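Long-range contacts in type III restriction-modification enzyme EcoP15I Res subunit (Escherichia coli, PDB 4ZCF), which cleaves DNA 25-27 base pairs downstream of one of two inversely oriented CAGCAG sites, acting with the Mod subunit and combining a helicase-type and an endonuclease domain: residues Glu50-Tyr54 / His73-Ile79; Val60-Ile66 / Leu263-Leu267; Asp81-Thr86 / Gly253-Ser257; Leu127-Lys133 / Leu144-Val148. All coordinates share one frame; numbering follows the deposited sequence.

Contact 1. Residues Glu50-Tyr54 / His73-Ile79; sequences EQQYY and HNAKSNI
The rings of Y54 and H73 meet edge against edge, with no overlap of faces, their centroids 5.5 Å apart and planes turned by 70°. The closest atoms are Y54 CE2 and H73 NE2, 3.4 Å apart. H68 ties the pair together from outside: it is hydrogen-bonded to Y54 OH and its ring also touches both, while H73 ND1 is bonded to S69 O. The polar link across the contact belongs to Y53. With CG anti to the backbone N (chi1 179°), its ring runs out from helix 50-64 to the loop, and Y53 OH donates to S77 O at 2.9 Å, in the carbonyl plane and on a lone pair. A phenylalanine here would keep the ring but would probably leave S77 O without this donor and the loop freer to shift against the helix. A75 CB fits between E50 and Y54, 3.9 Å from E50 CG and 4.2 Å from Y54 CD2. One residue before it, N74 OD1 closes an Asx turn with K76 N, shaping the bend ahead of strand 79-84. The segments are thus joined by one neutral hydrogen bond and light ring and methyl contacts, with no ion pair between them.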
loop_
_atom_site.group_PDB
_atom_site.type_symbol
_atom_site.label_atom_id
_atom_site.label_comp_id
_atom_site.label_asym_id
_atom_site.label_seq_id
_atom_site.Cartn_x
_atom_site.Cartn_y
_atom_site.Cartn_z
ATOM N N GLU C 50 46.224 -5.523 -3.669
ATOM C CA GLU C 50 46.643 -4.162 -3.311
ATOM C C GLU C 50 47.499 -3.557 -4.423
ATOM O O GLU C 50 47.218 -2.436 -4.846
ATOM C CB GLU C 50 47.369 -4.131 -1.952
ATOM C CG GLU C 50 47.441 -2.746 -1.318
ATOM C CD GLU C 50 47.916 -2.685 0.127
ATOM O OE1 GLU C 50 47.384 -3.447 0.967
ATOM O OE2 GLU C 50 48.783 -1.833 0.431
ATOM N N GLN C 51 48.497 -4.324 -4.932
ATOM C CA GLN C 51 49.403 -3.912 -6.016
ATOM C C GLN C 51 48.619 -3.567 -7.294
ATOM O O GLN C 51 48.808 -2.474 -7.834
ATOM C CB GLN C 51 50.524 -4.972 -6.255
ATOM C CG GLN C 51 51.404 -4.799 -7.521
ATOM C CD GLN C 51 51.958 -3.400 -7.778
ATOM O OE1 GLN C 51 51.653 -2.761 -8.796
ATOM N NE2 GLN C 51 52.791 -2.896 -6.878
ATOM N N GLN C 52 47.724 -4.487 -7.736
ATOM C CA GLN C 52 46.830 -4.332 -8.894
ATOM C C GLN C 52 46.100 -2.989 -8.809
ATOM O O GLN C 52 46.291 -2.141 -9.677
ATOM C CB GLN C 52 45.802 -5.478 -8.936
ATOM C CG GLN C 52 46.316 -6.779 -9.549
ATOM C CD GLN C 52 46.310 -6.792 -11.065
ATOM O OE1 GLN C 52 45.770 -5.895 -11.735
ATOM N NE2 GLN C 52 46.906 -7.830 -11.640
ATOM N N TYR C 53 45.339 -2.780 -7.703
ATOM C CA TYR C 53 44.572 -1.580 -7.373
ATOM C C TYR C 53 45.483 -0.355 -7.295
ATOM O O TYR C 53 45.123 0.699 -7.839
ATOM C CB TYR C 53 43.783 -1.813 -6.069
ATOM C CG TYR C 53 42.939 -0.656 -5.573
ATOM C CD1 TYR C 53 41.700 -0.376 -6.142
ATOM C CD2 TYR C 53 43.322 0.079 -4.453
ATOM C CE1 TYR C 53 40.885 0.639 -5.639
ATOM C CE2 TYR C 53 42.517 1.097 -3.942
ATOM C CZ TYR C 53 41.295 1.371 -4.535
ATOM O OH TYR C 53 40.510 2.386 -4.038
ATOM N N TYR C 54 46.692 -0.507 -6.691
ATOM C CA TYR C 54 47.679 0.577 -6.650
ATOM C C TYR C 54 48.076 0.960 -8.105
ATOM O O TYR C 54 48.014 2.145 -8.456
ATOM C CB TYR C 54 48.936 0.203 -5.810
ATOM C CG TYR C 54 50.015 1.271 -5.852
ATOM C CD1 TYR C 54 50.962 1.299 -6.878
ATOM C CD2 TYR C 54 50.040 2.302 -4.915
ATOM C CE1 TYR C 54 51.877 2.344 -6.993
ATOM C CE2 TYR C 54 50.979 3.332 -4.996
ATOM C CZ TYR C 54 51.898 3.349 -6.034
ATOM O OH TYR C 54 52.822 4.368 -6.113
ATOM N N HIS C 73 46.431 9.822 -3.604
ATOM C CA HIS C 73 46.299 8.361 -3.663
ATOM C C HIS C 73 46.441 7.687 -2.302
ATOM O O HIS C 73 47.049 8.261 -1.396
ATOM C CB HIS C 73 47.246 7.754 -4.723
ATOM C CG HIS C 73 48.623 7.410 -4.229
ATOM N ND1 HIS C 73 49.524 8.393 -3.837
ATOM C CD2 HIS C 73 49.218 6.198 -4.107
ATOM C CE1 HIS C 73 50.621 7.745 -3.476
ATOM N NE2 HIS C 73 50.484 6.425 -3.621
ATOM N N ASN C 74 45.863 6.470 -2.165
ATOM C CA ASN C 74 45.865 5.631 -0.955
ATOM C C ASN C 74 45.349 4.211 -1.281
ATOM O O ASN C 74 44.142 4.015 -1.472
ATOM C CB ASN C 74 45.018 6.281 0.156
ATOM C CG ASN C 74 45.071 5.616 1.512
ATOM O OD1 ASN C 74 45.429 4.443 1.663
ATOM N ND2 ASN C 74 44.665 6.356 2.536
ATOM N N ALA C 75 46.268 3.221 -1.323
ATOM C CA ALA C 75 45.957 1.804 -1.599
ATOM C C ALA C 75 45.279 1.086 -0.418
ATOM O O ALA C 75 44.792 -0.034 -0.590
ATOM C CB ALA C 75 47.219 1.054 -2.013
ATOM N N LYS C 76 45.261 1.717 0.775
ATOM C CA LYS C 76 44.619 1.165 1.979
ATOM C C LYS C 76 43.263 1.904 2.233
ATOM O O LYS C 76 42.929 2.242 3.370
ATOM C CB LYS C 76 45.561 1.289 3.182
ATOM N N SER C 77 42.499 2.153 1.145
ATOM C CA SER C 77 41.229 2.889 1.137
ATOM C C SER C 77 40.436 2.501 -0.107
ATOM O O SER C 77 40.980 2.533 -1.214
ATOM C CB SER C 77 41.497 4.397 1.146
ATOM O OG SER C 77 40.346 5.191 0.914
ATOM N N ASN C 78 39.157 2.120 0.075
ATOM C CA ASN C 78 38.269 1.715 -1.031
ATOM C C ASN C 78 37.468 2.895 -1.594
ATOM O O ASN C 78 36.543 2.702 -2.379
ATOM C CB ASN C 78 37.364 0.518 -0.634
ATOM C CG ASN C 78 36.460 0.717 0.574
ATOM O OD1 ASN C 78 36.457 1.747 1.259
ATOM N ND2 ASN C 78 35.672 -0.297 0.869
ATOM N N ILE C 79 37.868 4.114 -1.219
ATOM C CA ILE C 79 37.253 5.349 -1.659
ATOM C C ILE C 79 37.916 5.879 -2.926
ATOM O O ILE C 79 39.099 6.209 -2.921
ATOM C CB ILE C 79 37.187 6.381 -0.509
ATOM C CG1 ILE C 79 36.355 5.817 0.677
ATOM C CG2 ILE C 79 36.645 7.734 -0.996
ATOM C CD1 ILE C 79 36.591 6.494 1.996
#

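Contact 2. Residues Val60-Ile66 / Leu263-Leu267; sequences VQAFNGI and LVYRL
N64 and Y265 cross at about a right angle, the amide and ring planes 72° apart, so that ND2 comes to the ring edge near CD1 while donating to V264 O. That bond is 2.7 Å from N64 ND2 to V264 O and lies in the carbonyl plane, although it is bent at the hydrogen (132°) and the oxygen sits out of the amide plane. CG of N64, anti to the carbonyl carbon at chi1 -79°, carries the amide from the end of helix 50-64 to the strand. An alanine here would remove the donor and is likely to leave V264 O without its mate and a gap beside the Y265 ring. V60 meets V264 at a slant, V60 CG1 to V264 CG2 3.8 Å. I66 lies crosswise to L263, I66 CG2 against L263 CD2 at 3.8 Å, and sets CD1 by the V264 carbonyl, 3.5 Å from V264 O. The chain delivers I66 there through a turn at the helix end: I66 N bonds Q61 O, a weaker bond joins G65 N to A62 O, and G65 takes positive phi. Q61 NE2 stays near L263 O without bonding it, while OE1 goes to H68. Within a largely apolar and buried interface, the N64 amide therefore satisfies a carbonyl of edge strand 263-267 that points toward the helix rather than to strand 79-84.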
loop_
_atom_site.group_PDB
_atom_site.type_symbol
_atom_site.label_atom_id
_atom_site.label_comp_id
_atom_site.label_asym_id
_atom_site.label_seq_id
_atom_site.Cartn_x
_atom_site.Cartn_y
_atom_site.Cartn_z
ATOM N N VAL C 60 45.787 5.580 -14.190
ATOM C CA VAL C 60 44.640 6.488 -14.416
ATOM C C VAL C 60 45.096 7.936 -14.201
ATOM O O VAL C 60 44.800 8.803 -15.025
ATOM C CB VAL C 60 43.391 6.178 -13.531
ATOM C CG1 VAL C 60 42.234 7.122 -13.862
ATOM C CG2 VAL C 60 42.939 4.735 -13.682
ATOM N N GLN C 61 45.799 8.190 -13.077
ATOM C CA GLN C 61 46.329 9.503 -12.700
ATOM C C GLN C 61 47.260 10.048 -13.784
ATOM O O GLN C 61 47.101 11.200 -14.213
ATOM C CB GLN C 61 47.002 9.441 -11.323
ATOM C CG GLN C 61 46.007 9.146 -10.207
ATOM C CD GLN C 61 46.548 9.440 -8.835
ATOM O OE1 GLN C 61 47.087 8.567 -8.152
ATOM N NE2 GLN C 61 46.364 10.667 -8.377
ATOM N N ALA C 62 48.159 9.181 -14.289
ATOM C CA ALA C 62 49.111 9.465 -15.367
ATOM C C ALA C 62 48.407 9.899 -16.655
ATOM O O ALA C 62 48.778 10.918 -17.241
ATOM C CB ALA C 62 49.965 8.231 -15.635
ATOM N N PHE C 63 47.388 9.131 -17.083
ATOM C CA PHE C 63 46.611 9.394 -18.288
ATOM C C PHE C 63 45.802 10.687 -18.194
ATOM O O PHE C 63 45.727 11.426 -19.174
ATOM C CB PHE C 63 45.687 8.208 -18.574
ATOM C CG PHE C 63 45.114 8.173 -19.968
ATOM C CD1 PHE C 63 45.821 7.589 -21.015
ATOM C CD2 PHE C 63 43.844 8.676 -20.229
ATOM C CE1 PHE C 63 45.279 7.538 -22.307
ATOM C CE2 PHE C 63 43.302 8.624 -21.518
ATOM C CZ PHE C 63 44.023 8.056 -22.548
ATOM N N ASN C 64 45.193 10.952 -17.026
ATOM C CA ASN C 64 44.362 12.130 -16.784
ATOM C C ASN C 64 45.133 13.409 -16.405
ATOM O O ASN C 64 44.532 14.483 -16.320
ATOM C CB ASN C 64 43.280 11.811 -15.753
ATOM C CG ASN C 64 42.077 11.043 -16.258
ATOM O OD1 ASN C 64 41.921 10.728 -17.451
ATOM N ND2 ASN C 64 41.162 10.766 -15.344
ATOM N N GLY C 65 46.444 13.293 -16.199
ATOM C CA GLY C 65 47.293 14.424 -15.831
ATOM C C GLY C 65 47.094 14.884 -14.399
ATOM O O GLY C 65 47.032 16.094 -14.133
ATOM N N ILE C 66 46.988 13.904 -13.470
ATOM C CA ILE C 66 46.797 14.120 -12.029
ATOM C C ILE C 66 48.078 13.707 -11.290
ATOM O O ILE C 66 48.530 12.562 -11.427
ATOM C CB ILE C 66 45.528 13.382 -11.476
ATOM C CG1 ILE C 66 44.232 13.833 -12.199
ATOM C CG2 ILE C 66 45.403 13.524 -9.939
ATOM C CD1 ILE C 66 43.125 12.840 -12.135
ATOM N N LEU C 263 42.140 10.198 -6.010
ATOM C CA LEU C 263 41.680 11.071 -7.087
ATOM C C LEU C 263 41.964 10.442 -8.432
ATOM O O LEU C 263 43.118 10.215 -8.803
ATOM C CB LEU C 263 42.202 12.509 -6.975
ATOM C CG LEU C 263 41.741 13.474 -8.073
ATOM C CD1 LEU C 263 40.230 13.653 -8.068
ATOM C CD2 LEU C 263 42.427 14.814 -7.943
ATOM N N VAL C 264 40.880 10.121 -9.135
ATOM C CA VAL C 264 40.890 9.407 -10.396
ATOM C C VAL C 264 40.560 10.304 -11.604
ATOM O O VAL C 264 41.069 10.066 -12.703
ATOM C CB VAL C 264 39.998 8.152 -10.209
ATOM C CG1 VAL C 264 38.722 8.170 -11.040
ATOM C CG2 VAL C 264 40.788 6.880 -10.400
ATOM N N TYR C 265 39.760 11.364 -11.389
ATOM C CA TYR C 265 39.360 12.280 -12.444
ATOM C C TYR C 265 39.121 13.686 -11.887
ATOM O O TYR C 265 38.544 13.822 -10.823
ATOM C CB TYR C 265 38.117 11.719 -13.183
ATOM C CG TYR C 265 37.621 12.582 -14.325
ATOM C CD1 TYR C 265 38.306 12.633 -15.534
ATOM C CD2 TYR C 265 36.479 13.366 -14.188
ATOM C CE1 TYR C 265 37.898 13.486 -16.558
ATOM C CE2 TYR C 265 36.048 14.203 -15.215
ATOM C CZ TYR C 265 36.753 14.248 -16.405
ATOM O OH TYR C 265 36.328 15.055 -17.429
ATOM N N ARG C 266 39.570 14.726 -12.609
ATOM C CA ARG C 266 39.397 16.132 -12.245
ATOM C C ARG C 266 39.074 17.047 -13.443
ATOM O O ARG C 266 39.917 17.292 -14.316
ATOM C CB ARG C 266 40.592 16.656 -11.434
ATOM C CG ARG C 266 40.360 18.017 -10.785
ATOM C CD ARG C 266 40.943 18.077 -9.391
ATOM N NE ARG C 266 42.405 17.995 -9.392
ATOM C CZ ARG C 266 43.219 19.044 -9.319
ATOM N NH1 ARG C 266 42.724 20.275 -9.236
ATOM N NH2 ARG C 266 44.534 18.871 -9.324
ATOM N N LEU C 267 37.836 17.540 -13.462
ATOM C CA LEU C 267 37.314 18.495 -14.423
ATOM C C LEU C 267 36.919 19.663 -13.560
ATOM O O LEU C 267 35.892 19.610 -12.882
ATOM C CB LEU C 267 36.088 17.925 -15.163
ATOM C CG LEU C 267 35.373 18.870 -16.135
ATOM C CD1 LEU C 267 36.217 19.139 -17.387
ATOM C CD2 LEU C 267 34.045 18.316 -16.519
#

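Contact 3. Residues Asp81-Thr86 / Gly253-Ser257; sequences DVSMET and GATFS
F256 holds CG anti to its carbonyl carbon (chi1 -75°) and D81 does likewise (chi1 -62°), which brings the phenyl ring up against the carboxylate, planes 57° apart, with F256 CE2 3.5 Å from D81 CG. The same ring presents its edge to V82 O, 3.5 Å from F256 CZ, and meets S83 CB obliquely. D81 has stronger polar partners than this: OD1 forms a salt bridge with R251 and OD2 accepts from K261 N. Beside the ring, S83 and G253 form a parallel bridge. M84 N donates to G253 O at 2.9 Å, G253 N gives a weak bond to V82 O, and S83 CA adds a CA-H...O contact to G253 O. Farther on, the E85 side chain, bent at chi2, brings its carboxylate against A254 CB; E85 OE2 accepts from T86 N (3.1 Å) and T86 OG1 on one face of its plane. E85 and T86 lead into the P-loop, whose residues G89, K90 and T91 line the AMP pocket, and the G253-F256 sequence is consistent with helicase motif III. Strand 79-84 runs here between strands 248-253 and 263-267, with M84 packed on helix 90-105, while the F256 ring meets that of Y260 at an angle and packs on P228.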
loop_
_atom_site.group_PDB
_atom_site.type_symbol
_atom_site.label_atom_id
_atom_site.label_comp_id
_atom_site.label_asym_id
_atom_site.label_seq_id
_atom_site.Cartn_x
_atom_site.Cartn_y
_atom_site.Cartn_z
ATOM N N ASP C 81 37.708 8.889 -5.921
ATOM C CA ASP C 81 37.198 10.251 -6.091
ATOM C C ASP C 81 37.150 10.755 -7.513
ATOM O O ASP C 81 38.088 10.558 -8.284
ATOM C CB ASP C 81 37.942 11.244 -5.201
ATOM C CG ASP C 81 37.788 10.943 -3.731
ATOM O OD1 ASP C 81 36.699 10.476 -3.333
ATOM O OD2 ASP C 81 38.744 11.197 -2.972
ATOM N N VAL C 82 36.039 11.432 -7.840
ATOM C CA VAL C 82 35.763 12.061 -9.127
ATOM C C VAL C 82 35.401 13.513 -8.822
ATOM O O VAL C 82 34.541 13.772 -7.972
ATOM C CB VAL C 82 34.640 11.329 -9.921
ATOM C CG1 VAL C 82 34.288 12.067 -11.203
ATOM C CG2 VAL C 82 35.019 9.889 -10.231
ATOM N N SER C 83 36.090 14.451 -9.479
ATOM C CA SER C 83 35.857 15.873 -9.305
ATOM C C SER C 83 35.368 16.493 -10.611
ATOM O O SER C 83 36.064 16.482 -11.629
ATOM C CB SER C 83 37.093 16.582 -8.760
ATOM O OG SER C 83 36.801 17.950 -8.532
ATOM N N MET C 84 34.122 16.970 -10.586
ATOM C CA MET C 84 33.453 17.589 -11.730
ATOM C C MET C 84 32.764 18.824 -11.259
ATOM O O MET C 84 32.054 18.775 -10.256
ATOM C CB MET C 84 32.420 16.638 -12.348
ATOM C CG MET C 84 32.986 15.308 -12.728
ATOM S SD MET C 84 32.249 14.747 -14.242
ATOM C CE MET C 84 32.707 13.157 -14.194
ATOM N N GLU C 85 32.953 19.937 -11.971
ATOM C CA GLU C 85 32.297 21.192 -11.594
ATOM C C GLU C 85 30.774 21.183 -11.874
ATOM O O GLU C 85 30.271 20.331 -12.618
ATOM C CB GLU C 85 32.997 22.403 -12.237
ATOM C CG GLU C 85 32.906 23.697 -11.438
ATOM C CD GLU C 85 32.917 23.630 -9.917
ATOM O OE1 GLU C 85 34.014 23.522 -9.318
ATOM O OE2 GLU C 85 31.821 23.749 -9.323
ATOM N N THR C 86 30.050 22.117 -11.231
ATOM C CA THR C 86 28.606 22.299 -11.384
ATOM C C THR C 86 28.265 22.608 -12.846
ATOM O O THR C 86 28.939 23.423 -13.483
ATOM C CB THR C 86 28.081 23.352 -10.382
ATOM O OG1 THR C 86 28.611 23.058 -9.081
ATOM C CG2 THR C 86 26.553 23.389 -10.311
ATOM N N GLY C 253 31.691 15.277 -6.873
ATOM C CA GLY C 253 31.422 16.663 -6.545
ATOM C C GLY C 253 32.444 17.636 -7.061
ATOM O O GLY C 253 33.397 17.260 -7.745
ATOM N N ALA C 254 32.229 18.900 -6.718
ATOM C CA ALA C 254 33.075 20.019 -7.090
ATOM C C ALA C 254 33.904 20.488 -5.876
ATOM O O ALA C 254 34.873 21.240 -6.049
ATOM C CB ALA C 254 32.200 21.142 -7.602
ATOM N N THR C 255 33.523 20.032 -4.651
ATOM C CA THR C 255 34.186 20.400 -3.394
ATOM C C THR C 255 34.634 19.196 -2.553
ATOM O O THR C 255 33.819 18.349 -2.174
ATOM C CB THR C 255 33.340 21.402 -2.584
ATOM O OG1 THR C 255 32.855 22.420 -3.455
ATOM C CG2 THR C 255 34.117 22.031 -1.431
ATOM N N PHE C 256 35.939 19.159 -2.254
ATOM C CA PHE C 256 36.602 18.162 -1.427
ATOM C C PHE C 256 37.372 18.978 -0.372
ATOM O O PHE C 256 38.561 19.296 -0.520
ATOM C CB PHE C 256 37.501 17.237 -2.275
ATOM C CG PHE C 256 36.767 16.208 -3.110
ATOM C CD1 PHE C 256 36.169 16.561 -4.314
ATOM C CD2 PHE C 256 36.716 14.877 -2.717
ATOM C CE1 PHE C 256 35.489 15.614 -5.080
ATOM C CE2 PHE C 256 36.042 13.933 -3.487
ATOM C CZ PHE C 256 35.450 14.305 -4.669
ATOM N N SER C 257 36.616 19.405 0.655
ATOM C CA SER C 257 37.043 20.225 1.792
ATOM C C SER C 257 37.901 19.436 2.816
ATOM O O SER C 257 38.415 20.023 3.779
ATOM C CB SER C 257 35.814 20.827 2.472
ATOM O OG SER C 257 34.916 19.809 2.888
#

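Contact 4. Residues Leu127-Lys133 / Leu144-Val148; sequences LKSDALK and LRTYV
L144 O is approached by two cationic side chains, each through a weak bond: K133 NZ from the helix at 3.3 Å, and R145 NH1 from the next residue of the strand at 3.0 Å. K133 reaches it by an extended chain that kinks only at its last torsion (chi4 -71°). Its NZ then lies 4.2 Å from R145 NH1, a pairing of like charges that the shared carbonyl oxygen probably eases; R145 NE also faces E187 of a neighbouring subunit in a long, weak ion pair. Beyond this polar end the L144 side chain enters the helical layer. Its CG stands between the backbone N and the carbonyl carbon (chi1 64°), and both methyls are used: L144 CD2 touches L132 CD1 at 3.6 Å and L127 CD2 at 3.8 Å, while CD1 lies by the L127 carbonyl. Both leucines cross L144 at about a right angle. These residues belong to the parallel sheet of the P-loop NTPase fold, in which the chain leaves strand 109-113, runs through helices 117-128 and 130-140 and re-enters as outermost strand 143-148, a beta-alpha-beta crossover that passes strand 180-186. S129 breaks the two helices apart and takes the N-cap position of the second, its O receiving K133 N. L132 also packs on F126, one of the AMP-binding residues. Nearer the strand's end K128, fully extended, lies across T146, with K128 CE 3.6 Å from T146 CG2, and brings NZ near V148 CG2, the two side chains meeting at a slant; E191 of a neighbouring subunit packs on the same lysine.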
loop_
_atom_site.group_PDB
_atom_site.type_symbol
_atom_site.label_atom_id
_atom_site.label_comp_id
_atom_site.label_asym_id
_atom_site.label_seq_id
_atom_site.Cartn_x
_atom_site.Cartn_y
_atom_site.Cartn_z
ATOM N N LEU C 127 16.404 9.617 -12.767
ATOM C CA LEU C 127 16.458 8.150 -12.758
ATOM C C LEU C 127 15.210 7.489 -13.299
ATOM O O LEU C 127 15.314 6.451 -13.950
ATOM C CB LEU C 127 16.736 7.618 -11.352
ATOM C CG LEU C 127 18.193 7.633 -10.900
ATOM C CD1 LEU C 127 18.294 7.564 -9.392
ATOM C CD2 LEU C 127 18.984 6.496 -11.535
ATOM N N LYS C 128 14.032 8.090 -13.045
ATOM C CA LYS C 128 12.728 7.580 -13.484
ATOM C C LYS C 128 12.286 8.069 -14.878
ATOM O O LYS C 128 11.336 7.528 -15.432
ATOM C CB LYS C 128 11.662 7.919 -12.427
ATOM C CG LYS C 128 11.824 7.124 -11.136
ATOM C CD LYS C 128 10.630 7.297 -10.208
ATOM C CE LYS C 128 10.724 6.392 -9.008
ATOM N NZ LYS C 128 10.036 6.971 -7.824
ATOM N N SER C 129 12.944 9.098 -15.427
ATOM C CA SER C 129 12.575 9.689 -16.713
ATOM C C SER C 129 12.717 8.728 -17.858
ATOM O O SER C 129 13.690 7.978 -17.910
ATOM C CB SER C 129 13.350 10.976 -16.985
ATOM O OG SER C 129 14.724 10.704 -17.189
ATOM N N ASP C 130 11.755 8.775 -18.790
ATOM C CA ASP C 130 11.698 7.945 -19.988
ATOM C C ASP C 130 12.918 8.149 -20.890
ATOM O O ASP C 130 13.448 7.165 -21.409
ATOM C CB ASP C 130 10.404 8.223 -20.755
ATOM N N ALA C 131 13.388 9.404 -21.043
ATOM C CA ALA C 131 14.555 9.737 -21.877
ATOM C C ALA C 131 15.832 8.998 -21.417
ATOM O O ALA C 131 16.561 8.488 -22.266
ATOM C CB ALA C 131 14.770 11.242 -21.914
ATOM N N LEU C 132 16.041 8.884 -20.070
ATOM C CA LEU C 132 17.133 8.167 -19.374
ATOM C C LEU C 132 16.944 6.674 -19.585
ATOM O O LEU C 132 17.899 5.966 -19.908
ATOM C CB LEU C 132 17.044 8.482 -17.855
ATOM C CG LEU C 132 18.076 7.992 -16.805
ATOM C CD1 LEU C 132 18.101 6.483 -16.616
ATOM C CD2 LEU C 132 19.383 8.695 -16.885
ATOM N N LYS C 133 15.713 6.197 -19.364
ATOM C CA LYS C 133 15.329 4.788 -19.498
ATOM C C LYS C 133 15.595 4.291 -20.910
ATOM O O LYS C 133 16.284 3.278 -21.078
ATOM C CB LYS C 133 13.867 4.585 -19.078
ATOM C CG LYS C 133 13.687 4.714 -17.579
ATOM C CD LYS C 133 12.310 4.292 -17.109
ATOM C CE LYS C 133 12.317 4.035 -15.613
ATOM N NZ LYS C 133 13.072 2.799 -15.245
ATOM N N LEU C 144 16.695 -0.018 -14.949
ATOM C CA LEU C 144 17.014 0.303 -13.574
ATOM C C LEU C 144 15.742 0.365 -12.713
ATOM O O LEU C 144 14.731 0.949 -13.117
ATOM C CB LEU C 144 17.945 1.530 -13.408
ATOM C CG LEU C 144 17.444 2.907 -13.850
ATOM C CD1 LEU C 144 16.681 3.610 -12.732
ATOM C CD2 LEU C 144 18.610 3.784 -14.223
ATOM N N ARG C 145 15.774 -0.335 -11.580
ATOM C CA ARG C 145 14.706 -0.360 -10.588
ATOM C C ARG C 145 15.226 0.550 -9.497
ATOM O O ARG C 145 16.379 0.423 -9.066
ATOM C CB ARG C 145 14.416 -1.787 -10.071
ATOM C CG ARG C 145 13.824 -2.740 -11.111
ATOM C CD ARG C 145 12.410 -2.354 -11.577
ATOM N NE ARG C 145 12.083 -2.979 -12.868
ATOM C CZ ARG C 145 12.384 -2.467 -14.064
ATOM N NH1 ARG C 145 12.994 -1.288 -14.160
ATOM N NH2 ARG C 145 12.066 -3.122 -15.169
ATOM N N THR C 146 14.410 1.544 -9.145
ATOM C CA THR C 146 14.761 2.574 -8.183
ATOM C C THR C 146 13.908 2.448 -6.933
ATOM O O THR C 146 12.692 2.299 -7.029
ATOM C CB THR C 146 14.842 3.960 -8.882
ATOM O OG1 THR C 146 15.169 4.986 -7.942
ATOM C CG2 THR C 146 13.583 4.310 -9.630
ATOM N N TYR C 147 14.565 2.428 -5.766
ATOM C CA TYR C 147 13.958 2.284 -4.446
ATOM C C TYR C 147 14.328 3.541 -3.687
ATOM O O TYR C 147 15.500 3.777 -3.396
ATOM C CB TYR C 147 14.490 1.016 -3.729
ATOM C CG TYR C 147 14.424 -0.226 -4.588
ATOM C CD1 TYR C 147 15.485 -0.584 -5.411
ATOM C CD2 TYR C 147 13.281 -1.024 -4.612
ATOM C CE1 TYR C 147 15.411 -1.701 -6.241
ATOM C CE2 TYR C 147 13.205 -2.157 -5.424
ATOM C CZ TYR C 147 14.262 -2.473 -6.260
ATOM O OH TYR C 147 14.197 -3.565 -7.085
ATOM N N VAL C 148 13.340 4.375 -3.411
ATOM C CA VAL C 148 13.573 5.646 -2.752
ATOM C C VAL C 148 13.200 5.536 -1.299
ATOM O O VAL C 148 12.055 5.225 -1.006
ATOM C CB VAL C 148 12.828 6.801 -3.483
ATOM C CG1 VAL C 148 13.248 8.163 -2.933
ATOM C CG2 VAL C 148 13.070 6.733 -4.987
#

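From the N terminus, contact 1 closes a short loop of 18 residues between the start of helix 50-64 and the approach to strand 79-84. Contact 2 begins within that loop, at the end of the same helix, and closes far along the chain at edge strand 263-267, so the two cross; they touch where H73 packs on Q61. Contact 3, opening just after contact 1 closes, lies within the span of contact 2, and strands 79-84 and 263-267 join them through S83, probably hydrogen-bonded to Y265 and L267. Contact 4 is local and lies within the span of contact 3, at the other border of the sheet. Together they tie helices and loops to the two borders of one parallel sheet and to strand 79-84 beside one of them.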